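Long-range contact in aspartate-semialdehyde dehydrogenase (Thermus thermophilus, PDB 2YV3), which probably catalyses the NADPH-dependent reductive dephosphorylation of L-aspartyl-4-phosphate to L-aspartate-semialdehyde in amino-acid biosynthesis: residues 282-293 against 304-313. Residues are numbered along the deposited sequence; the frame is centred on the assembly and turned at random.
Sequences ASGKWDVEVGRI and DFFVVGDQLL
Trp286 turns an edge of its indole to Leu313, whose CD1 lies 3.8 Å from CD1 of the tryptophan, close to the ring plane. Phe305 also offers an edge, met in plane by CG2 of Val307, while its CB packs against Ile293 CG2. Between these rings, strands 288-293 and 304-310 pair antiparallel. Gly291 and Phe306 form a hydrogen-bonded pair, and Val308 N reaches Glu289 O at 3.0 Å. Beta-branched valines suit this extended backbone: Val290 and Val307 lie side by side, CG2 of the first 3.6 Å from CG1 of the second. With CG anti to the backbone N (chi1 -179°), Asp310 sets its carboxylate beside the 283-284 turn, where Gly284 N gives OD1 a weak bond of 3.1 Å; glycine suits that turn, since at its positive phi a CB would press on the carbonyl O of Ser283. OD2 caps the following turn through weak bonds from Leu312 N and Leu313 N, and Arg236 forms a salt bridge to OD1. An asparagine here would probably cost Arg236 its charged mate. The hairpin belongs to the dimerisation-domain sheet: strand 237-246 adjoins 302-310, Val268 makes backbone bonds with Val290, helix 125-141 covers the Val288, Val290, Phe305 and Val307 face, and Phe306 packs on Pro193 of the second subunit.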
loop_
_atom_site.group_PDB
_atom_site.type_symbol
_atom_site.label_atom_id
_atom_site.label_comp_id
_atom_site.label_asym_id
_atom_site.label_seq_id
_atom_site.Cartn_x
_atom_site.Cartn_y
_atom_site.Cartn_z
ATOM N N ALA A 282 -1.960 10.501 -11.681
ATOM C CA ALA A 282 -1.778 11.562 -10.704
ATOM C C ALA A 282 -0.462 12.302 -10.983
ATOM O O ALA A 282 -0.431 13.519 -11.077
ATOM C CB ALA A 282 -1.768 10.972 -9.304
ATOM N N SER A 283 0.628 11.556 -11.124
ATOM C CA SER A 283 1.933 12.150 -11.382
ATOM C C SER A 283 1.955 13.094 -12.585
ATOM O O SER A 283 1.779 12.680 -13.722
ATOM C CB SER A 283 2.972 11.044 -11.553
ATOM O OG SER A 283 2.551 10.093 -12.509
ATOM N N GLY A 284 2.169 14.374 -12.319
ATOM C CA GLY A 284 2.199 15.353 -13.383
ATOM C C GLY A 284 1.175 16.456 -13.191
ATOM O O GLY A 284 1.485 17.629 -13.351
ATOM N N LYS A 285 -0.049 16.082 -12.838
ATOM C CA LYS A 285 -1.123 17.048 -12.649
ATOM C C LYS A 285 -0.960 17.855 -11.362
ATOM O O LYS A 285 -0.359 17.365 -10.413
ATOM C CB LYS A 285 -2.454 16.314 -12.631
ATOM C CG LYS A 285 -3.026 16.060 -14.005
ATOM C CD LYS A 285 -4.536 16.221 -13.980
ATOM C CE LYS A 285 -5.222 15.081 -13.250
ATOM N NZ LYS A 285 -5.525 13.952 -14.189
ATOM N N TRP A 286 -1.474 19.086 -11.317
ATOM C CA TRP A 286 -1.349 19.885 -10.090
ATOM C C TRP A 286 -2.417 19.404 -9.127
ATOM O O TRP A 286 -2.335 19.629 -7.924
ATOM C CB TRP A 286 -1.538 21.390 -10.336
ATOM C CG TRP A 286 -0.682 21.959 -11.422
ATOM C CD1 TRP A 286 0.472 21.425 -11.925
ATOM C CD2 TRP A 286 -0.919 23.164 -12.163
ATOM N NE1 TRP A 286 0.961 22.214 -12.941
ATOM C CE2 TRP A 286 0.121 23.285 -13.116
ATOM C CE3 TRP A 286 -1.921 24.148 -12.131
ATOM C CZ2 TRP A 286 0.200 24.356 -14.015
ATOM C CZ3 TRP A 286 -1.843 25.215 -13.024
ATOM C CH2 TRP A 286 -0.791 25.303 -13.960
ATOM N N ASP A 287 -3.423 18.728 -9.655
ATOM C CA ASP A 287 -4.470 18.222 -8.791
ATOM C C ASP A 287 -4.122 16.925 -8.097
ATOM O O ASP A 287 -3.078 16.299 -8.327
ATOM C CB ASP A 287 -5.768 18.003 -9.558
ATOM C CG ASP A 287 -6.543 19.266 -9.738
ATOM O OD1 ASP A 287 -6.083 20.301 -9.222
ATOM O OD2 ASP A 287 -7.609 19.216 -10.388
ATOM N N VAL A 288 -5.042 16.531 -7.240
ATOM C CA VAL A 288 -4.929 15.311 -6.496
ATOM C C VAL A 288 -6.179 14.603 -6.934
ATOM O O VAL A 288 -7.238 15.223 -7.040
ATOM C CB VAL A 288 -4.990 15.589 -4.969
ATOM C CG1 VAL A 288 -6.121 16.571 -4.658
ATOM C CG2 VAL A 288 -5.220 14.303 -4.207
ATOM N N GLU A 289 -6.078 13.322 -7.221
ATOM C CA GLU A 289 -7.270 12.595 -7.601
ATOM C C GLU A 289 -7.780 11.920 -6.353
ATOM O O GLU A 289 -6.999 11.620 -5.459
ATOM C CB GLU A 289 -6.949 11.577 -8.692
ATOM C CG GLU A 289 -6.838 12.219 -10.083
ATOM C CD GLU A 289 -6.094 11.345 -11.079
ATOM O OE1 GLU A 289 -5.966 11.740 -12.253
ATOM O OE2 GLU A 289 -5.627 10.260 -10.681
ATOM N N VAL A 290 -9.092 11.727 -6.269
ATOM C CA VAL A 290 -9.709 11.059 -5.117
ATOM C C VAL A 290 -10.836 10.116 -5.573
ATOM O O VAL A 290 -11.766 10.510 -6.271
ATOM C CB VAL A 290 -10.266 12.093 -4.108
ATOM C CG1 VAL A 290 -10.890 11.367 -2.910
ATOM C CG2 VAL A 290 -9.146 13.019 -3.644
ATOM N N GLY A 291 -10.742 8.860 -5.170
ATOM C CA GLY A 291 -11.736 7.894 -5.571
ATOM C C GLY A 291 -12.027 6.850 -4.525
ATOM O O GLY A 291 -11.635 6.968 -3.357
ATOM N N ARG A 292 -12.748 5.824 -4.957
ATOM C CA ARG A 292 -13.152 4.713 -4.112
ATOM C C ARG A 292 -13.968 5.129 -2.902
ATOM O O ARG A 292 -14.041 4.406 -1.902
ATOM C CB ARG A 292 -11.932 3.909 -3.692
ATOM C CG ARG A 292 -11.287 3.234 -4.859
ATOM C CD ARG A 292 -12.253 2.288 -5.529
ATOM N NE ARG A 292 -11.721 0.934 -5.461
ATOM C CZ ARG A 292 -11.759 0.171 -4.380
ATOM N NH1 ARG A 292 -12.331 0.618 -3.278
ATOM N NH2 ARG A 292 -11.163 -1.015 -4.385
ATOM N N ILE A 293 -14.599 6.294 -3.002
ATOM C CA ILE A 293 -15.444 6.782 -1.925
ATOM C C ILE A 293 -16.482 5.701 -1.669
ATOM O O ILE A 293 -17.249 5.352 -2.560
ATOM C CB ILE A 293 -16.151 8.079 -2.347
ATOM C CG1 ILE A 293 -16.902 7.861 -3.680
ATOM C CG2 ILE A 293 -15.118 9.203 -2.527
ATOM C CD1 ILE A 293 -18.417 7.606 -3.583
ATOM N N ASP A 304 -14.412 5.134 3.273
ATOM C CA ASP A 304 -13.129 4.620 2.829
ATOM C C ASP A 304 -12.817 5.196 1.448
ATOM O O ASP A 304 -13.452 4.819 0.471
ATOM C CB ASP A 304 -13.157 3.099 2.736
ATOM C CG ASP A 304 -13.262 2.430 4.096
ATOM O OD1 ASP A 304 -14.327 2.577 4.726
ATOM O OD2 ASP A 304 -12.285 1.757 4.535
ATOM N N PHE A 305 -11.872 6.125 1.357
ATOM C CA PHE A 305 -11.508 6.660 0.056
ATOM C C PHE A 305 -10.039 6.397 -0.208
ATOM O O PHE A 305 -9.326 5.957 0.678
ATOM C CB PHE A 305 -11.811 8.161 -0.073
ATOM C CG PHE A 305 -11.565 8.957 1.181
ATOM C CD1 PHE A 305 -12.482 8.917 2.239
ATOM C CD2 PHE A 305 -10.448 9.788 1.289
ATOM C CE1 PHE A 305 -12.300 9.690 3.377
ATOM C CE2 PHE A 305 -10.254 10.569 2.429
ATOM C CZ PHE A 305 -11.192 10.517 3.477
ATOM N N PHE A 306 -9.617 6.639 -1.450
ATOM C CA PHE A 306 -8.237 6.448 -1.897
ATOM C C PHE A 306 -7.818 7.788 -2.485
ATOM O O PHE A 306 -8.623 8.491 -3.064
ATOM C CB PHE A 306 -8.172 5.358 -2.979
ATOM C CG PHE A 306 -6.784 4.842 -3.250
ATOM C CD1 PHE A 306 -6.110 4.088 -2.297
ATOM C CD2 PHE A 306 -6.145 5.126 -4.449
ATOM C CE1 PHE A 306 -4.818 3.622 -2.526
ATOM C CE2 PHE A 306 -4.841 4.663 -4.696
ATOM C CZ PHE A 306 -4.180 3.909 -3.721
ATOM N N VAL A 307 -6.555 8.144 -2.353
ATOM C CA VAL A 307 -6.123 9.432 -2.860
ATOM C C VAL A 307 -4.751 9.401 -3.488
ATOM O O VAL A 307 -3.866 8.677 -3.050
ATOM C CB VAL A 307 -6.109 10.483 -1.723
ATOM C CG1 VAL A 307 -5.970 11.873 -2.302
ATOM C CG2 VAL A 307 -7.394 10.369 -0.880
ATOM N N VAL A 308 -4.563 10.190 -4.525
ATOM C CA VAL A 308 -3.264 10.232 -5.143
ATOM C C VAL A 308 -2.936 11.681 -5.478
ATOM O O VAL A 308 -3.802 12.453 -5.866
ATOM C CB VAL A 308 -3.234 9.332 -6.408
ATOM C CG1 VAL A 308 -1.812 8.912 -6.740
ATOM C CG2 VAL A 308 -4.064 8.096 -6.161
ATOM N N GLY A 309 -1.681 12.056 -5.292
ATOM C CA GLY A 309 -1.261 13.409 -5.600
ATOM C C GLY A 309 0.192 13.332 -5.977
ATOM O O GLY A 309 0.900 12.485 -5.455
ATOM N N ASP A 310 0.633 14.191 -6.886
ATOM C CA ASP A 310 2.029 14.162 -7.296
ATOM C C ASP A 310 2.843 14.609 -6.100
ATOM O O ASP A 310 2.566 15.650 -5.507
ATOM C CB ASP A 310 2.286 15.095 -8.478
ATOM C CG ASP A 310 3.733 15.052 -8.939
ATOM O OD1 ASP A 310 4.063 14.292 -9.882
ATOM O OD2 ASP A 310 4.554 15.770 -8.336
ATOM N N GLN A 311 3.849 13.813 -5.756
ATOM C CA GLN A 311 4.701 14.082 -4.601
ATOM C C GLN A 311 5.679 15.262 -4.750
ATOM O O GLN A 311 5.982 15.939 -3.774
ATOM C CB GLN A 311 5.444 12.796 -4.242
ATOM C CG GLN A 311 6.206 12.833 -2.942
ATOM C CD GLN A 311 7.571 13.461 -3.082
ATOM O OE1 GLN A 311 8.211 13.359 -4.138
ATOM N NE2 GLN A 311 8.043 14.103 -2.010
ATOM N N LEU A 312 6.170 15.526 -5.956
ATOM C CA LEU A 312 7.070 16.657 -6.138
ATOM C C LEU A 312 6.300 17.945 -6.345
ATOM O O LEU A 312 6.868 19.028 -6.311
ATOM C CB LEU A 312 8.003 16.434 -7.323
ATOM C CG LEU A 312 9.433 16.145 -6.865
ATOM C CD1 LEU A 312 10.337 16.002 -8.059
ATOM C CD2 LEU A 312 9.923 17.280 -5.972
ATOM N N LEU A 313 5.001 17.824 -6.566
ATOM C CA LEU A 313 4.178 18.998 -6.779
ATOM C C LEU A 313 3.539 19.441 -5.473
ATOM O O LEU A 313 3.164 20.596 -5.318
ATOM C CB LEU A 313 3.120 18.723 -7.859
ATOM C CG LEU A 313 3.636 18.752 -9.306
ATOM C CD1 LEU A 313 2.473 18.709 -10.259
ATOM C CD2 LEU A 313 4.407 20.013 -9.554
#